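PDB 6VTV: gamma-glutamyl-gamma-aminobutyrate hydrolase PuuD from Escherichia coli, which hydrolyses the gamma-glutamyl linkage of gamma-glutamyl-gamma-aminobutyrate, releasing 4-aminobutanoate and L-glutamate in the last step of this route of putrescine breakdown. Local coordinates for residues Glu144-Asp148 with Ser185-Gln189; Leu221-Pro227 with Ile239-Gly243. All coordinates share one frame. Residue numbers count along the deposited sequence, not the author numbering.

Interaction 1 (144-148 with 185-189) closes along the chain before interaction 2 (221-227 with 239-243) opens, their centres about 17 Å apart. The centre of interaction 2, where strand 220-223 of the mixed sheet meets helix 235-254, lies about 8 Å from the chain centre; that of interaction 1, which joins two loops round a manganese ion, about 16 Å. They touch, His-187 CE1 lying 3.4 Å from Gln-224 CG and Leu-186 CD1 3.7 Å from His-226 CD2. Segment 185-189 of the metal site thus packs against the loop that carries His-226, predicted to be catalytic with Cys-118 and Glu-228, so metal site and predicted active centre are neighbours in one class I glutamine amidotransferase-like domain.

Interaction 1: Glu144-Asp148 with Ser185-Gln189; sequences EHRED and SLHGQ. With MN (manganese (II) ion), chain D.
Two loop segments, pinned by a manganese ion, run side by side in the same direction, His-145 CA 5.3 Å from Ser-185 CA and Arg-146 CA 4.5 Å from Leu-186 CA; Ser-185 is extended (phi/psi -153/119), His-145 is not (-90/-9). MN is bound by His-145 ND1 (chi1 m, 2.3 Å), Ser-185 OG (chi1 t, 2.2 Å) and His-187 NE2 (chi1 p, 2.2 Å). Water 2, 2.3 Å from MN and opposite His-145 ND1, completes with His-161 and Glu-210 an octahedral-like site; the His-187 side chain is about 4 Å from that of Cys-118, the predicted nucleophile. His-145 O accepts hydrogen bonds from Ser-185 OG (2.6 Å) and His-187 N (3.2 Å), tying 144-148 to a ligand side chain and a backbone. His-145 CB lies 3.6 Å from the His-187 ring centroid (CH-pi). Water 1 donates to Arg-146 O (2.9 Å) and Ser-185 O (2.8 Å). Glu-147 OE1 packs 3.3 Å from Leu-186 CA. Asp-206 OD2 is hydrogen-bonded to His-145 NE2, helix 153-156 touches Glu-147 and Leu-186, and strand 209-214 supplies Glu-210.

Interaction 2: Leu221-Pro227 with Ile239-Gly243; sequences LGVQWHP and ILFEG
Leu-240 is the bump of this buried contact, and the side chains of Leu-221, Val-223, Trp-225 and Pro-227 line the hollow. The chain runs as extended strand through Leu-221 to Val-223, then bends at Gln-224 (phi/psi -85/-24) and curls round until Pro-227 CA lies 7.8 Å from Leu-240 CA. Residues 239-243 are regular helix, with Gly-243 N hydrogen-bonded to Ile-239 O at 2.8 Å. Leu-240 (chi1 m, chi2 t) points its forked end into the bend: CD2 meets Leu-221 CD2 at 4.2 Å, while CD1 approaches Val-223 CG1 (4.5 Å), Trp-225 CZ2 (4.1 Å) and Pro-227 CB (4.1 Å). Trp-225, with chi1 p, swings its indole back to wall one side. Such packing of a helix on a central strand belongs to the alpha/beta core of class I glutamine amidotransferase-like domains, in which the loop after this strand carries the predicted catalytic His-226; its CB points away from the helix, and ND1 is hydrogen-bonded to Glu-228 OE2. Phe-241 (chi1 m) leaves the helix sideways, bringing CE2 to 4.0 Å from Pro-227 CB and, at the ring edge, 3.5 Å from Pro-227 O. Ala-38 and Ala-42 of helix 33-42 also touch this phenyl, and Phe-115 of strand 114-117 meets it edge-to-face.

Interaction 1: Glu144-Asp148 with Ser185-Gln189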
loop_
_atom_site.group_PDB
_atom_site.type_symbol
_atom_site.label_atom_id
_atom_site.label_comp_id
_atom_site.label_asym_id
_atom_site.label_seq_id
_atom_site.Cartn_x
_atom_site.Cartn_y
_atom_site.Cartn_z
ATOM N N GLU B 144 17.842 -15.492 23.572
ATOM C CA GLU B 144 16.411 -15.358 23.305
ATOM C C GLU B 144 16.219 -14.159 22.387
ATOM O O GLU B 144 16.307 -13.007 22.819
ATOM C CB GLU B 144 15.625 -15.205 24.601
ATOM C CG GLU B 144 14.122 -15.076 24.391
ATOM C CD GLU B 144 13.554 -16.194 23.537
ATOM O OE1 GLU B 144 13.362 -17.311 24.061
ATOM O OE2 GLU B 144 13.304 -15.956 22.336
ATOM N N HIS B 145 15.963 -14.426 21.109
ATOM C CA HIS B 145 15.825 -13.370 20.117
ATOM C C HIS B 145 14.392 -12.877 19.961
ATOM O O HIS B 145 14.174 -11.864 19.288
ATOM C CB HIS B 145 16.358 -13.853 18.764
ATOM C CG HIS B 145 17.853 -13.930 18.698
ATOM N ND1 HIS B 145 18.639 -12.855 18.341
ATOM C CD2 HIS B 145 18.706 -14.952 18.949
ATOM C CE1 HIS B 145 19.910 -13.212 18.373
ATOM N NE2 HIS B 145 19.979 -14.479 18.738
ATOM N N ARG B 146 13.421 -13.553 20.566
ATOM C CA ARG B 146 12.032 -13.132 20.469
ATOM C C ARG B 146 11.719 -12.052 21.494
ATOM O O ARG B 146 12.342 -11.969 22.556
ATOM C CB ARG B 146 11.090 -14.315 20.684
ATOM C CG ARG B 146 11.175 -15.384 19.621
ATOM C CD ARG B 146 10.405 -16.621 20.041
ATOM N NE ARG B 146 10.918 -17.174 21.291
ATOM C CZ ARG B 146 10.432 -18.259 21.883
ATOM N NH1 ARG B 146 9.413 -18.912 21.341
ATOM N NH2 ARG B 146 10.963 -18.689 23.019
ATOM N N GLU B 147 10.735 -11.222 21.164
ATOM C CA GLU B 147 10.209 -10.255 22.108
ATOM C C GLU B 147 9.208 -10.928 23.044
ATOM O O GLU B 147 8.733 -12.039 22.797
ATOM C CB GLU B 147 9.551 -9.091 21.368
ATOM C CG GLU B 147 8.111 -9.356 20.938
ATOM C CD GLU B 147 8.000 -10.249 19.710
ATOM O OE1 GLU B 147 9.043 -10.705 19.192
ATOM O OE2 GLU B 147 6.861 -10.496 19.260
ATOM N N ASP B 148 8.891 -10.241 24.141
ATOM C CA ASP B 148 7.864 -10.707 25.062
ATOM C C ASP B 148 6.522 -10.154 24.599
ATOM O O ASP B 148 6.284 -8.944 24.731
ATOM C CB ASP B 148 8.171 -10.260 26.484
ATOM C CG ASP B 148 7.348 -11.000 27.524
ATOM O OD1 ASP B 148 6.341 -11.640 27.151
ATOM O OD2 ASP B 148 7.707 -10.938 28.720
ATOM N N SER B 185 15.241 -6.973 19.111
ATOM C CA SER B 185 15.154 -8.333 18.586
ATOM C C SER B 185 13.724 -8.822 18.739
ATOM O O SER B 185 13.209 -8.894 19.858
ATOM C CB SER B 185 16.129 -9.264 19.312
ATOM O OG SER B 185 16.298 -10.489 18.618
ATOM N N LEU B 186 13.079 -9.147 17.619
ATOM C CA LEU B 186 11.704 -9.634 17.613
ATOM C C LEU B 186 11.554 -10.720 16.543
ATOM O O LEU B 186 10.786 -10.599 15.591
ATOM C CB LEU B 186 10.709 -8.498 17.370
ATOM C CG LEU B 186 10.746 -7.248 18.253
ATOM C CD1 LEU B 186 11.675 -6.204 17.656
ATOM C CD2 LEU B 186 9.347 -6.675 18.430
ATOM N N HIS B 187 12.297 -11.814 16.697
ATOM C CA HIS B 187 12.277 -12.870 15.695
ATOM C C HIS B 187 12.496 -14.224 16.354
ATOM O O HIS B 187 13.378 -14.376 17.205
ATOM C CB HIS B 187 13.335 -12.629 14.611
ATOM C CG HIS B 187 14.733 -12.518 15.137
ATOM N ND1 HIS B 187 15.687 -13.488 14.918
ATOM C CD2 HIS B 187 15.343 -11.547 15.858
ATOM C CE1 HIS B 187 16.822 -13.123 15.487
ATOM N NE2 HIS B 187 16.640 -11.950 16.064
ATOM N N GLY B 188 11.684 -15.200 15.952
ATOM C CA GLY B 188 11.826 -16.567 16.416
ATOM C C GLY B 188 12.522 -17.438 15.395
ATOM O O GLY B 188 12.853 -18.596 15.666
ATOM N N GLN B 189 12.738 -16.886 14.205
ATOM C CA GLN B 189 13.495 -17.540 13.153
ATOM C C GLN B 189 14.735 -16.714 12.839
ATOM O O GLN B 189 14.820 -15.529 13.177
ATOM C CB GLN B 189 12.646 -17.733 11.887
ATOM C CG GLN B 189 11.385 -18.554 12.113
ATOM C CD GLN B 189 10.815 -19.124 10.828
ATOM O OE1 GLN B 189 11.142 -18.667 9.733
ATOM N NE2 GLN B 189 9.959 -20.132 10.956
HETATM MN MN MN D . 18.103 -10.871 17.340
HETATM O O HOH W 1 13.959 -9.508 22.458
HETATM O O HOH W 2 17.706 -8.893 16.241
#

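Interaction 2: Leu221-Pro227 with Ile239-Gly243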
loop_
_atom_site.group_PDB
_atom_site.type_symbol
_atom_site.label_atom_id
_atom_site.label_comp_id
_atom_site.label_asym_id
_atom_site.label_seq_id
_atom_site.Cartn_x
_atom_site.Cartn_y
_atom_site.Cartn_z
ATOM N N LEU B 221 21.180 -4.822 1.289
ATOM C CA LEU B 221 21.462 -5.017 2.703
ATOM C C LEU B 221 20.229 -5.531 3.432
ATOM O O LEU B 221 19.110 -5.068 3.189
ATOM C CB LEU B 221 21.932 -3.707 3.343
ATOM C CG LEU B 221 22.078 -3.684 4.866
ATOM C CD1 LEU B 221 23.245 -4.556 5.309
ATOM C CD2 LEU B 221 22.244 -2.257 5.365
ATOM N N GLY B 222 20.440 -6.486 4.323
ATOM C CA GLY B 222 19.385 -6.954 5.205
ATOM C C GLY B 222 19.850 -6.941 6.645
ATOM O O GLY B 222 21.011 -7.225 6.936
ATOM N N VAL B 223 18.934 -6.584 7.543
ATOM C CA VAL B 223 19.197 -6.606 8.975
ATOM C C VAL B 223 18.088 -7.393 9.657
ATOM O O VAL B 223 16.931 -7.382 9.222
ATOM C CB VAL B 223 19.320 -5.185 9.580
ATOM C CG1 VAL B 223 20.417 -4.400 8.878
ATOM C CG2 VAL B 223 17.996 -4.441 9.501
ATOM N N GLN B 224 18.454 -8.100 10.727
ATOM C CA GLN B 224 17.497 -8.937 11.439
ATOM C C GLN B 224 16.692 -8.155 12.469
ATOM O O GLN B 224 15.576 -8.567 12.808
ATOM C CB GLN B 224 18.230 -10.103 12.110
ATOM C CG GLN B 224 17.332 -11.098 12.834
ATOM C CD GLN B 224 16.388 -11.833 11.901
ATOM O OE1 GLN B 224 16.775 -12.796 11.236
ATOM N NE2 GLN B 224 15.138 -11.385 11.852
ATOM N N TRP B 225 17.218 -7.036 12.957
ATOM C CA TRP B 225 16.513 -6.224 13.937
ATOM C C TRP B 225 15.554 -5.272 13.221
ATOM O O TRP B 225 15.321 -5.376 12.014
ATOM C CB TRP B 225 17.510 -5.486 14.828
ATOM C CG TRP B 225 18.440 -4.557 14.107
ATOM C CD1 TRP B 225 18.269 -3.218 13.911
ATOM C CD2 TRP B 225 19.701 -4.891 13.515
ATOM N NE1 TRP B 225 19.338 -2.699 13.223
ATOM C CE2 TRP B 225 20.232 -3.705 12.967
ATOM C CE3 TRP B 225 20.432 -6.079 13.389
ATOM C CZ2 TRP B 225 21.458 -3.672 12.305
ATOM C CZ3 TRP B 225 21.649 -6.042 12.730
ATOM C CH2 TRP B 225 22.149 -4.847 12.197
ATOM N N HIS B 226 14.982 -4.326 13.970
ATOM C CA HIS B 226 13.951 -3.419 13.469
ATOM C C HIS B 226 14.445 -1.981 13.581
ATOM O O HIS B 226 14.143 -1.284 14.562
ATOM C CB HIS B 226 12.638 -3.604 14.229
ATOM C CG HIS B 226 11.861 -4.811 13.805
ATOM N ND1 HIS B 226 10.664 -4.723 13.127
ATOM C CD2 HIS B 226 12.106 -6.133 13.964
ATOM C CE1 HIS B 226 10.207 -5.938 12.885
ATOM N NE2 HIS B 226 11.063 -6.812 13.383
ATOM N N PRO B 227 15.200 -1.498 12.590
ATOM C CA PRO B 227 15.644 -0.097 12.623
ATOM C C PRO B 227 14.542 0.900 12.303
ATOM O O PRO B 227 14.741 2.103 12.516
ATOM C CB PRO B 227 16.752 -0.059 11.566
ATOM C CG PRO B 227 16.362 -1.123 10.589
ATOM C CD PRO B 227 15.657 -2.200 11.377
ATOM N N ILE B 239 21.320 6.251 10.163
ATOM C CA ILE B 239 22.401 6.080 9.199
ATOM C C ILE B 239 22.064 4.977 8.199
ATOM O O ILE B 239 22.374 5.088 7.006
ATOM C CB ILE B 239 23.726 5.808 9.933
ATOM C CG1 ILE B 239 24.129 7.032 10.758
ATOM C CG2 ILE B 239 24.828 5.449 8.949
ATOM C CD1 ILE B 239 25.337 6.815 11.642
ATOM N N LEU B 240 21.413 3.907 8.662
ATOM C CA LEU B 240 21.070 2.803 7.769
ATOM C C LEU B 240 20.091 3.250 6.693
ATOM O O LEU B 240 20.282 2.966 5.504
ATOM C CB LEU B 240 20.486 1.641 8.572
ATOM C CG LEU B 240 21.443 0.905 9.506
ATOM C CD1 LEU B 240 20.700 -0.159 10.294
ATOM C CD2 LEU B 240 22.586 0.292 8.716
ATOM N N PHE B 241 19.028 3.949 7.094
ATOM C CA PHE B 241 18.073 4.453 6.114
ATOM C C PHE B 241 18.693 5.548 5.256
ATOM O O PHE B 241 18.387 5.655 4.063
ATOM C CB PHE B 241 16.814 4.955 6.821
ATOM C CG PHE B 241 15.888 3.852 7.259
ATOM C CD1 PHE B 241 15.046 3.221 6.354
ATOM C CD2 PHE B 241 15.874 3.439 8.579
ATOM C CE1 PHE B 241 14.202 2.204 6.766
ATOM C CE2 PHE B 241 15.035 2.424 8.997
ATOM C CZ PHE B 241 14.198 1.804 8.090
ATOM N N GLU B 242 19.567 6.372 5.838
ATOM C CA GLU B 242 20.256 7.382 5.041
ATOM C C GLU B 242 21.132 6.734 3.978
ATOM O O GLU B 242 21.170 7.195 2.829
ATOM C CB GLU B 242 21.075 8.302 5.950
ATOM C CG GLU B 242 20.299 9.505 6.503
ATOM C CD GLU B 242 21.031 10.142 7.671
ATOM O OE1 GLU B 242 20.473 11.032 8.354
ATOM O OE2 GLU B 242 22.184 9.729 7.905
ATOM N N GLY B 243 21.815 5.644 4.337
ATOM C CA GLY B 243 22.656 4.958 3.370
ATOM C C GLY B 243 21.861 4.279 2.270
ATOM O O GLY B 243 22.301 4.227 1.117
#